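Long-range contacts in alpha-1,3-glucanase (Bacillus circulans, PDB 5ZRU), which probably hydrolyses alpha-1,3-glucan as a GH87-type glucanase, the present chain being its catalytic unit, a beta-sandwich domain packed against a beta-helix: residues T78-M83 and F137-W142; G94-Y99 and L164-D169; Y18-T23 and V168-I173. All blocks are in the same frame, centred on the assembly; numbering follows the deposited sequence.

Contact 1 (T78-M83 and F137-W142); sequences TMRFTM and FDEVHW. With PE5 (3,6,9,12,15,18,21,24-octaoxahexacosan-1-ol), chain C.
Residues 78-83 and 137-142 pair as antiparallel beta strands, their local axes at 146°, with Met79/Val140 and Phe81/Asp138 as hydrogen-bonded pairs and Thr78/His141 and Arg80/Glu139 as non-hydrogen-bonded ones between and beside them. Each hydrogen-bonded pair exchanges two backbone bonds, the shortest being Met79 N to Val140 O at 2.8 Å. On the face carrying Arg80, Thr82, Phe137 and Glu139, the flat groups form a layered arrangement. The Arg80 chain runs extended from CG to NE and lays its guanidinium under Phe137 CB, which sits over the centre of that group and comes within 3.4 Å of NH2. The guanidinium and Phe137 ring planes are 14° apart, with NH1 reaching over one ring face; over the opposite face Thr82 CB makes a CH-pi contact, 3.9 Å from the ring centroid. Arg80 and Glu139 do not pair directly. Instead water 1, lying in the guanidinium plane, accepts from Arg80 NE at 2.9 Å and donates to Glu139 OE2 at 2.8 Å. Glu139 also salt-bridges Arg347 and Arg371, and Arg80 salt-bridges Asp169. Further along this face, the bound polyether PE5 puts C11 over the His141 imidazole, 3.4 Å from CE1. On the face of Met79, Phe81 and Val140, apolar contacts dominate beside Asp138, whose OD1 is hydrogen-bonded to His318. Phe81 CE1 touches Val140 CG1 at 3.8 Å, while Met79 CB meets Trp142 CZ3 at the same separation. Strand 76-82 lies between strands 132-144 and 166-174 in this sheet; Met79 packs on Val168 and Leu171 of the latter, and Val140 and Trp142 reach strand 103-111 of the other sheet.

Contact 2 (G94-Y99 and L164-D169); sequences GSLDVY and LEYGVD. With CA (calcium ion), chain M.
Tyr166 OH is gripped by two partners: Ser95 N donates to it over 3.0 Å with an N-H...O angle of 157°, and Asp162 OD2 is hydrogen-bonded to it as well. The same oxygen comes within 3.2 Å of Gly94 CA, which lies at the ring edge; having no side chain, Gly94 can accept so close an approach. The Ser95 carbonyl then turns over the ring, its O lying 3.3 Å from Tyr166 CZ. On that same face Leu96 CD2 makes a CH-pi contact, 4.2 Å from the centroid and displaced toward the rim, its nearest ring atom being CG at 3.8 Å. With chi1 at -77°, anti to the carbonyl carbon, Leu96 CG itself comes 4.0 Å from Tyr166 CG. The two methyl branches divide the work: CD2 covers the ring, whereas CD1 meets Val168 CG2 at 4.0 Å. Leu96 and Tyr166 run antiparallel alongside one another. The local strand axes, 9.3 Å apart and crossing at -52°, are those of two layers of a beta-sandwich. Strand 93-100 belongs to the five-stranded sheet and 166-174 to the facing one; Leu110, Ile156 and Leu57 from strands 103-111, 153-157 and 53-57 also touch Leu96.

Contact 3 (Y18-T23 and V168-I173); sequences YTRYDT and VDFLEI. With CA (calcium ion), chain M.
Strand 19-21 pairs antiparallel with 168-173 in the sandwich domain, and Asp22 and Thr23 turn off toward a calcium ion. Strand 168-173 itself carries a classic beta bulge, Asp169 and Phe170 both opposite Arg80 of strand 76-82. Backbone bonding pairs Thr19 with Ile173 and Tyr21 with Leu171, the shortest bond running from Tyr21 N to Leu171 O at 2.7 Å. Ionic contacts centre on Arg20. Its NE and NH2 both grip Glu172 OE2, at 3.3 and 3.0 Å, approaching from one face of the carboxylate on its anti side, and NH1 bridges to Asp22 OD2 at 3.3 Å. A bend at chi3 (-56°) turns NE back toward Glu172. Arg371 is a further salt-bridge partner of Glu172, and Glu402 of Arg20. Stacking fixes the same guanidinium: it lies flat on the Phe170 ring in a cation-pi contact, with planes 4° apart and centres at 3.8 Å. The Glu172 carboxylate lies over one face of the Tyr18 ring, planes 19° apart. Metal binding closes the far end, where Asp22, Thr23 and Asp169 share the calcium ion with Ser50 (OG and O), the backbone O of Arg53 and water 2. There Thr23 OG1 does two jobs, binding calcium at 2.5 Å and donating to Asp169 O at 2.9 Å.

Strand 166-174 ties the three contacts together: contacts 2 and 3 share Val168 and Asp169 on it, and contact 1 lies alongside through strand 76-82. Contact 1 probably bonds to both, by Thr82 O to Gly167 N and by Thr78 N to Glu172 O, each at 2.8 Å. Their centres are close, about 9 Å between contacts 1 and 2 and 10 Å between 1 and 3, against 14 Å between 2 and 3. Arg80 NH1 and Asp169 OD2 form a 2.7 Å salt bridge, making Arg80 a second-shell residue of the calcium site, the nearest atom of its side chain about 7 Å from the ion. The polyether instead meets contact 1 at His141.

Contact 1 (T78-M83 and F137-W142)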
# COMPACT_ATOMS: atom_id res chain seq x y z
N THR A 78 -15.47 3.58 5.33
CA THR A 78 -14.17 3.07 5.76
C THR A 78 -13.61 4.06 6.78
O THR A 78 -13.77 5.27 6.62
CB THR A 78 -13.20 2.92 4.59
OG1 THR A 78 -13.82 2.12 3.57
CG2 THR A 78 -11.92 2.23 5.04
N MET A 79 -13.01 3.54 7.84
CA MET A 79 -12.44 4.38 8.88
C MET A 79 -10.98 4.00 9.10
O MET A 79 -10.68 2.82 9.28
CB MET A 79 -13.21 4.25 10.20
CG MET A 79 -12.58 5.08 11.35
SD MET A 79 -13.55 5.03 12.88
CE MET A 79 -13.37 3.30 13.31
N ARG A 80 -10.09 4.99 9.07
CA ARG A 80 -8.70 4.79 9.47
C ARG A 80 -8.56 5.25 10.91
O ARG A 80 -8.90 6.39 11.24
CB ARG A 80 -7.74 5.53 8.55
CG ARG A 80 -6.27 5.19 8.82
CD ARG A 80 -5.38 5.71 7.70
NE ARG A 80 -4.01 5.23 7.84
CZ ARG A 80 -3.02 5.92 8.38
NH1 ARG A 80 -3.24 7.15 8.86
NH2 ARG A 80 -1.80 5.40 8.45
N PHE A 81 -8.07 4.35 11.77
CA PHE A 81 -8.13 4.54 13.21
C PHE A 81 -6.84 4.00 13.84
O PHE A 81 -6.08 3.27 13.20
CB PHE A 81 -9.33 3.80 13.83
CG PHE A 81 -9.14 2.31 13.88
CD1 PHE A 81 -9.37 1.55 12.75
CD2 PHE A 81 -8.67 1.69 15.02
CE1 PHE A 81 -9.16 0.17 12.76
CE2 PHE A 81 -8.44 0.32 15.05
CZ PHE A 81 -8.69 -0.44 13.91
N THR A 82 -6.64 4.33 15.12
CA THR A 82 -5.59 3.71 15.92
C THR A 82 -6.15 3.34 17.29
O THR A 82 -7.07 3.99 17.79
CB THR A 82 -4.35 4.63 16.08
OG1 THR A 82 -3.38 3.99 16.93
CG2 THR A 82 -4.76 5.96 16.73
N MET A 83 -5.60 2.29 17.88
CA MET A 83 -5.91 1.90 19.25
C MET A 83 -4.68 1.19 19.81
O MET A 83 -3.82 0.75 19.05
CB MET A 83 -7.16 1.00 19.33
CG MET A 83 -6.96 -0.39 18.73
SD MET A 83 -8.51 -1.32 18.69
CE MET A 83 -8.70 -1.88 20.38
N PHE A 137 -1.63 2.72 12.74
CA PHE A 137 -2.98 2.90 12.23
C PHE A 137 -3.42 1.68 11.43
O PHE A 137 -2.61 0.90 10.93
CB PHE A 137 -3.09 4.18 11.38
CG PHE A 137 -3.14 5.45 12.20
CD1 PHE A 137 -1.96 6.04 12.67
CD2 PHE A 137 -4.35 6.04 12.52
CE1 PHE A 137 -2.00 7.21 13.44
CE2 PHE A 137 -4.41 7.21 13.29
CZ PHE A 137 -3.24 7.80 13.75
N ASP A 138 -4.74 1.51 11.35
CA ASP A 138 -5.36 0.40 10.63
C ASP A 138 -6.70 0.90 10.10
O ASP A 138 -7.09 2.04 10.35
CB ASP A 138 -5.54 -0.82 11.55
CG ASP A 138 -5.66 -2.14 10.77
OD1 ASP A 138 -5.63 -2.12 9.52
OD2 ASP A 138 -5.78 -3.20 11.41
N GLU A 139 -7.42 0.04 9.38
CA GLU A 139 -8.71 0.42 8.83
C GLU A 139 -9.75 -0.65 9.13
O GLU A 139 -9.41 -1.82 9.34
CB GLU A 139 -8.64 0.67 7.31
CG GLU A 139 -7.80 1.88 6.97
CD GLU A 139 -7.80 2.20 5.49
OE1 GLU A 139 -8.51 1.53 4.71
OE2 GLU A 139 -7.07 3.12 5.10
N VAL A 140 -11.01 -0.22 9.18
CA VAL A 140 -12.16 -1.11 9.14
C VAL A 140 -13.16 -0.48 8.19
O VAL A 140 -13.07 0.71 7.87
CB VAL A 140 -12.83 -1.35 10.52
CG1 VAL A 140 -11.91 -2.17 11.43
CG2 VAL A 140 -13.19 -0.02 11.19
N HIS A 141 -14.10 -1.29 7.70
CA HIS A 141 -15.18 -0.74 6.90
C HIS A 141 -16.48 -1.43 7.26
O HIS A 141 -16.49 -2.54 7.79
CB HIS A 141 -14.89 -0.83 5.38
CG HIS A 141 -14.80 -2.23 4.85
ND1 HIS A 141 -13.66 -3.00 4.96
CD2 HIS A 141 -15.69 -2.98 4.15
CE1 HIS A 141 -13.85 -4.17 4.37
NE2 HIS A 141 -15.08 -4.18 3.88
N TRP A 142 -17.59 -0.74 7.00
CA TRP A 142 -18.91 -1.29 7.30
C TRP A 142 -19.92 -0.62 6.39
O TRP A 142 -19.63 0.40 5.76
CB TRP A 142 -19.29 -1.09 8.78
CG TRP A 142 -19.45 0.37 9.18
CD1 TRP A 142 -20.59 1.11 9.12
CD2 TRP A 142 -18.43 1.23 9.71
NE1 TRP A 142 -20.35 2.39 9.57
CE2 TRP A 142 -19.03 2.49 9.94
CE3 TRP A 142 -17.07 1.06 10.01
CZ2 TRP A 142 -18.32 3.57 10.45
CZ3 TRP A 142 -16.36 2.14 10.52
CH2 TRP A 142 -16.99 3.38 10.75
C48 PE5 C . -10.39 -14.01 12.23
C50 PE5 C . -9.31 -12.93 12.40
O1 PE5 C . -9.34 -12.43 13.71
C1 PE5 C . -8.35 -11.48 14.00
C2 PE5 C . -8.59 -10.85 15.37
O2 PE5 C . -9.78 -10.13 15.36
C3 PE5 C . -10.20 -9.62 16.60
C4 PE5 C . -11.55 -8.91 16.44
O3 PE5 C . -11.45 -7.90 15.46
C5 PE5 C . -12.59 -7.11 15.26
C6 PE5 C . -12.91 -6.98 13.77
O4 PE5 C . -12.24 -5.90 13.17
C7 PE5 C . -11.72 -6.13 11.89
C8 PE5 C . -12.81 -6.67 10.96
O5 PE5 C . -12.22 -7.22 9.82
C9 PE5 C . -13.09 -7.98 9.02
C10 PE5 C . -13.43 -7.18 7.77
O6 PE5 C . -14.82 -7.09 7.65
C11 PE5 C . -15.26 -6.03 6.85
C12 PE5 C . -16.77 -5.84 7.02
O7 PE5 C . -17.34 -6.06 5.77
C13 PE5 C . -18.39 -5.21 5.44
C14 PE5 C . -19.29 -5.92 4.43
O8 PE5 C . -19.32 -7.28 4.75
C15 PE5 C . -20.05 -8.10 3.88
C16 PE5 C . -21.23 -8.73 4.64
O52 PE5 C . -20.99 -10.09 4.89
O HOH W 1 -4.65 2.75 6.52

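Contact 2 (G94-Y99 and L164-D169)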
# COMPACT_ATOMS: atom_id res chain seq x y z
N GLY A 94 -11.66 -4.09 20.91
CA GLY A 94 -12.43 -2.95 21.40
C GLY A 94 -13.51 -2.60 20.42
O GLY A 94 -13.98 -3.46 19.65
N SER A 95 -13.89 -1.33 20.40
CA SER A 95 -15.01 -0.91 19.56
C SER A 95 -15.13 0.60 19.59
O SER A 95 -14.60 1.26 20.49
CB SER A 95 -16.33 -1.54 20.03
OG SER A 95 -16.68 -1.07 21.33
N LEU A 96 -15.84 1.14 18.60
CA LEU A 96 -16.31 2.51 18.62
C LEU A 96 -17.76 2.52 18.12
O LEU A 96 -18.16 1.65 17.35
CB LEU A 96 -15.44 3.44 17.75
CG LEU A 96 -14.09 3.87 18.33
CD1 LEU A 96 -13.27 4.61 17.29
CD2 LEU A 96 -14.26 4.75 19.58
N ASP A 97 -18.53 3.51 18.58
CA ASP A 97 -19.94 3.63 18.24
C ASP A 97 -20.13 4.64 17.11
O ASP A 97 -19.39 5.61 17.00
CB ASP A 97 -20.76 4.08 19.46
CG ASP A 97 -20.88 2.99 20.52
OD1 ASP A 97 -20.56 1.83 20.23
OD2 ASP A 97 -21.30 3.30 21.66
N VAL A 98 -21.14 4.39 16.28
CA VAL A 98 -21.48 5.24 15.14
C VAL A 98 -22.88 5.78 15.35
O VAL A 98 -23.81 5.00 15.61
CB VAL A 98 -21.39 4.46 13.82
CG1 VAL A 98 -21.72 5.38 12.62
CG2 VAL A 98 -20.01 3.81 13.66
N TYR A 99 -23.04 7.09 15.27
CA TYR A 99 -24.34 7.75 15.33
C TYR A 99 -24.58 8.50 14.03
O TYR A 99 -23.66 9.09 13.47
CB TYR A 99 -24.44 8.74 16.51
CG TYR A 99 -24.33 8.10 17.88
CD1 TYR A 99 -23.10 7.74 18.41
CD2 TYR A 99 -25.46 7.86 18.65
CE1 TYR A 99 -23.00 7.16 19.66
CE2 TYR A 99 -25.37 7.28 19.90
CZ TYR A 99 -24.14 6.93 20.40
OH TYR A 99 -24.04 6.36 21.64
N LEU A 164 -9.73 2.16 26.80
CA LEU A 164 -8.72 2.38 25.78
C LEU A 164 -8.91 3.73 25.12
O LEU A 164 -10.04 4.18 24.89
CB LEU A 164 -8.76 1.27 24.72
CG LEU A 164 -8.68 -0.17 25.22
CD1 LEU A 164 -8.70 -1.15 24.04
CD2 LEU A 164 -7.44 -0.39 26.08
N GLU A 165 -7.79 4.40 24.81
CA GLU A 165 -7.84 5.59 23.98
C GLU A 165 -7.80 5.16 22.52
O GLU A 165 -6.91 4.41 22.11
CB GLU A 165 -6.67 6.53 24.29
CG GLU A 165 -6.49 7.64 23.24
CD GLU A 165 -5.55 8.76 23.69
OE1 GLU A 165 -5.43 8.99 24.91
OE2 GLU A 165 -4.93 9.42 22.82
N TYR A 166 -8.77 5.63 21.76
CA TYR A 166 -8.83 5.40 20.33
C TYR A 166 -8.42 6.68 19.61
O TYR A 166 -8.47 7.77 20.17
CB TYR A 166 -10.24 4.98 19.91
CG TYR A 166 -10.70 3.68 20.51
CD1 TYR A 166 -11.26 3.65 21.78
CD2 TYR A 166 -10.57 2.48 19.82
CE1 TYR A 166 -11.67 2.45 22.34
CE2 TYR A 166 -10.99 1.29 20.36
CZ TYR A 166 -11.54 1.29 21.63
OH TYR A 166 -11.95 0.10 22.19
N GLY A 167 -8.01 6.53 18.37
CA GLY A 167 -7.80 7.68 17.50
C GLY A 167 -8.52 7.47 16.19
O GLY A 167 -8.56 6.36 15.67
N VAL A 168 -9.09 8.55 15.66
CA VAL A 168 -9.73 8.50 14.35
C VAL A 168 -9.03 9.49 13.43
O VAL A 168 -8.98 10.69 13.71
CB VAL A 168 -11.24 8.81 14.42
CG1 VAL A 168 -11.87 8.69 13.04
CG2 VAL A 168 -11.91 7.84 15.38
N ASP A 169 -8.52 8.98 12.31
CA ASP A 169 -7.86 9.81 11.30
C ASP A 169 -8.89 10.38 10.31
O ASP A 169 -9.06 11.60 10.21
CB ASP A 169 -6.80 8.96 10.58
CG ASP A 169 -5.86 9.77 9.71
OD1 ASP A 169 -6.00 11.02 9.65
OD2 ASP A 169 -4.99 9.15 9.07
CA CA M . -5.46 13.30 9.47
O HOH W 2 -5.51 15.53 8.41

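Contact 3 (Y18-T23 and V168-I173)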
# COMPACT_ATOMS: atom_id res chain seq x y z
N TYR A 18 -15.15 6.81 -3.38
CA TYR A 18 -15.30 7.43 -2.07
C TYR A 18 -14.79 8.86 -2.08
O TYR A 18 -14.00 9.27 -2.93
CB TYR A 18 -14.58 6.61 -0.99
CG TYR A 18 -13.15 6.21 -1.30
CD1 TYR A 18 -12.11 7.13 -1.21
CD2 TYR A 18 -12.83 4.90 -1.65
CE1 TYR A 18 -10.79 6.75 -1.48
CE2 TYR A 18 -11.52 4.51 -1.91
CZ TYR A 18 -10.51 5.44 -1.83
OH TYR A 18 -9.21 5.05 -2.10
N THR A 19 -15.28 9.64 -1.12
CA THR A 19 -14.70 10.93 -0.80
C THR A 19 -14.23 10.88 0.63
O THR A 19 -14.71 10.07 1.44
CB THR A 19 -15.69 12.10 -0.98
OG1 THR A 19 -16.82 11.90 -0.12
CG2 THR A 19 -16.14 12.19 -2.44
N ARG A 20 -13.28 11.74 0.96
CA ARG A 20 -12.67 11.69 2.28
C ARG A 20 -13.23 12.75 3.21
O ARG A 20 -13.39 13.92 2.82
CB ARG A 20 -11.15 11.85 2.22
CG ARG A 20 -10.61 11.81 3.63
CD ARG A 20 -9.16 11.66 3.70
NE ARG A 20 -8.71 10.49 2.98
CZ ARG A 20 -7.43 10.19 2.88
NH1 ARG A 20 -6.54 10.98 3.47
NH2 ARG A 20 -7.04 9.12 2.20
N TYR A 21 -13.52 12.34 4.43
CA TYR A 21 -13.86 13.23 5.54
C TYR A 21 -12.70 13.15 6.52
O TYR A 21 -12.60 12.19 7.30
CB TYR A 21 -15.19 12.79 6.15
CG TYR A 21 -16.32 13.12 5.20
CD1 TYR A 21 -16.64 12.28 4.13
CD2 TYR A 21 -17.02 14.31 5.33
CE1 TYR A 21 -17.64 12.62 3.25
CE2 TYR A 21 -18.03 14.65 4.46
CZ TYR A 21 -18.34 13.80 3.42
OH TYR A 21 -19.34 14.17 2.56
N ASP A 22 -11.79 14.13 6.47
CA ASP A 22 -10.52 14.02 7.17
C ASP A 22 -10.56 14.81 8.48
O ASP A 22 -11.58 15.39 8.87
CB ASP A 22 -9.35 14.48 6.29
CG ASP A 22 -8.04 13.69 6.55
OD1 ASP A 22 -7.71 13.40 7.73
OD2 ASP A 22 -7.33 13.34 5.57
N THR A 23 -9.39 14.85 9.13
CA THR A 23 -9.32 15.28 10.53
C THR A 23 -9.87 16.68 10.72
O THR A 23 -10.66 16.93 11.63
CB THR A 23 -7.87 15.19 11.00
OG1 THR A 23 -7.41 13.84 10.87
CG2 THR A 23 -7.76 15.62 12.45
N VAL A 168 -9.09 8.55 15.66
CA VAL A 168 -9.73 8.50 14.35
C VAL A 168 -9.03 9.49 13.43
O VAL A 168 -8.98 10.69 13.71
CB VAL A 168 -11.24 8.81 14.42
CG1 VAL A 168 -11.87 8.69 13.04
CG2 VAL A 168 -11.91 7.84 15.38
N ASP A 169 -8.52 8.98 12.31
CA ASP A 169 -7.86 9.81 11.30
C ASP A 169 -8.89 10.38 10.31
O ASP A 169 -9.06 11.60 10.21
CB ASP A 169 -6.80 8.96 10.58
CG ASP A 169 -5.86 9.77 9.71
OD1 ASP A 169 -6.00 11.02 9.65
OD2 ASP A 169 -4.99 9.15 9.07
N PHE A 170 -9.60 9.51 9.60
CA PHE A 170 -10.57 9.98 8.63
C PHE A 170 -11.61 8.90 8.39
O PHE A 170 -11.45 7.75 8.78
CB PHE A 170 -9.90 10.38 7.30
CG PHE A 170 -9.10 9.28 6.64
CD1 PHE A 170 -9.72 8.24 5.98
CD2 PHE A 170 -7.71 9.32 6.65
CE1 PHE A 170 -8.97 7.21 5.36
CE2 PHE A 170 -6.96 8.31 6.02
CZ PHE A 170 -7.60 7.26 5.38
N LEU A 171 -12.70 9.31 7.73
CA LEU A 171 -13.64 8.41 7.09
C LEU A 171 -13.58 8.60 5.58
O LEU A 171 -13.33 9.71 5.09
CB LEU A 171 -15.08 8.66 7.57
CG LEU A 171 -15.34 8.64 9.07
CD1 LEU A 171 -16.84 8.90 9.35
CD2 LEU A 171 -14.90 7.32 9.66
N GLU A 172 -13.81 7.52 4.85
CA GLU A 172 -14.07 7.57 3.42
C GLU A 172 -15.44 6.96 3.17
O GLU A 172 -15.76 5.90 3.71
CB GLU A 172 -12.96 6.85 2.63
CG GLU A 172 -11.69 7.69 2.55
CD GLU A 172 -10.49 6.96 1.98
OE1 GLU A 172 -10.50 5.72 1.92
OE2 GLU A 172 -9.52 7.64 1.58
N ILE A 173 -16.28 7.66 2.42
CA ILE A 173 -17.70 7.33 2.32
C ILE A 173 -18.07 7.23 0.86
O ILE A 173 -17.71 8.10 0.06
CB ILE A 173 -18.56 8.38 3.05
CG1 ILE A 173 -18.18 8.46 4.53
CG2 ILE A 173 -20.04 8.04 2.93
CD1 ILE A 173 -18.96 9.50 5.34
CA CA M . -5.46 13.30 9.47
O HOH W 3 -19.15 10.43 -0.60
O HOH W 2 -5.51 15.53 8.41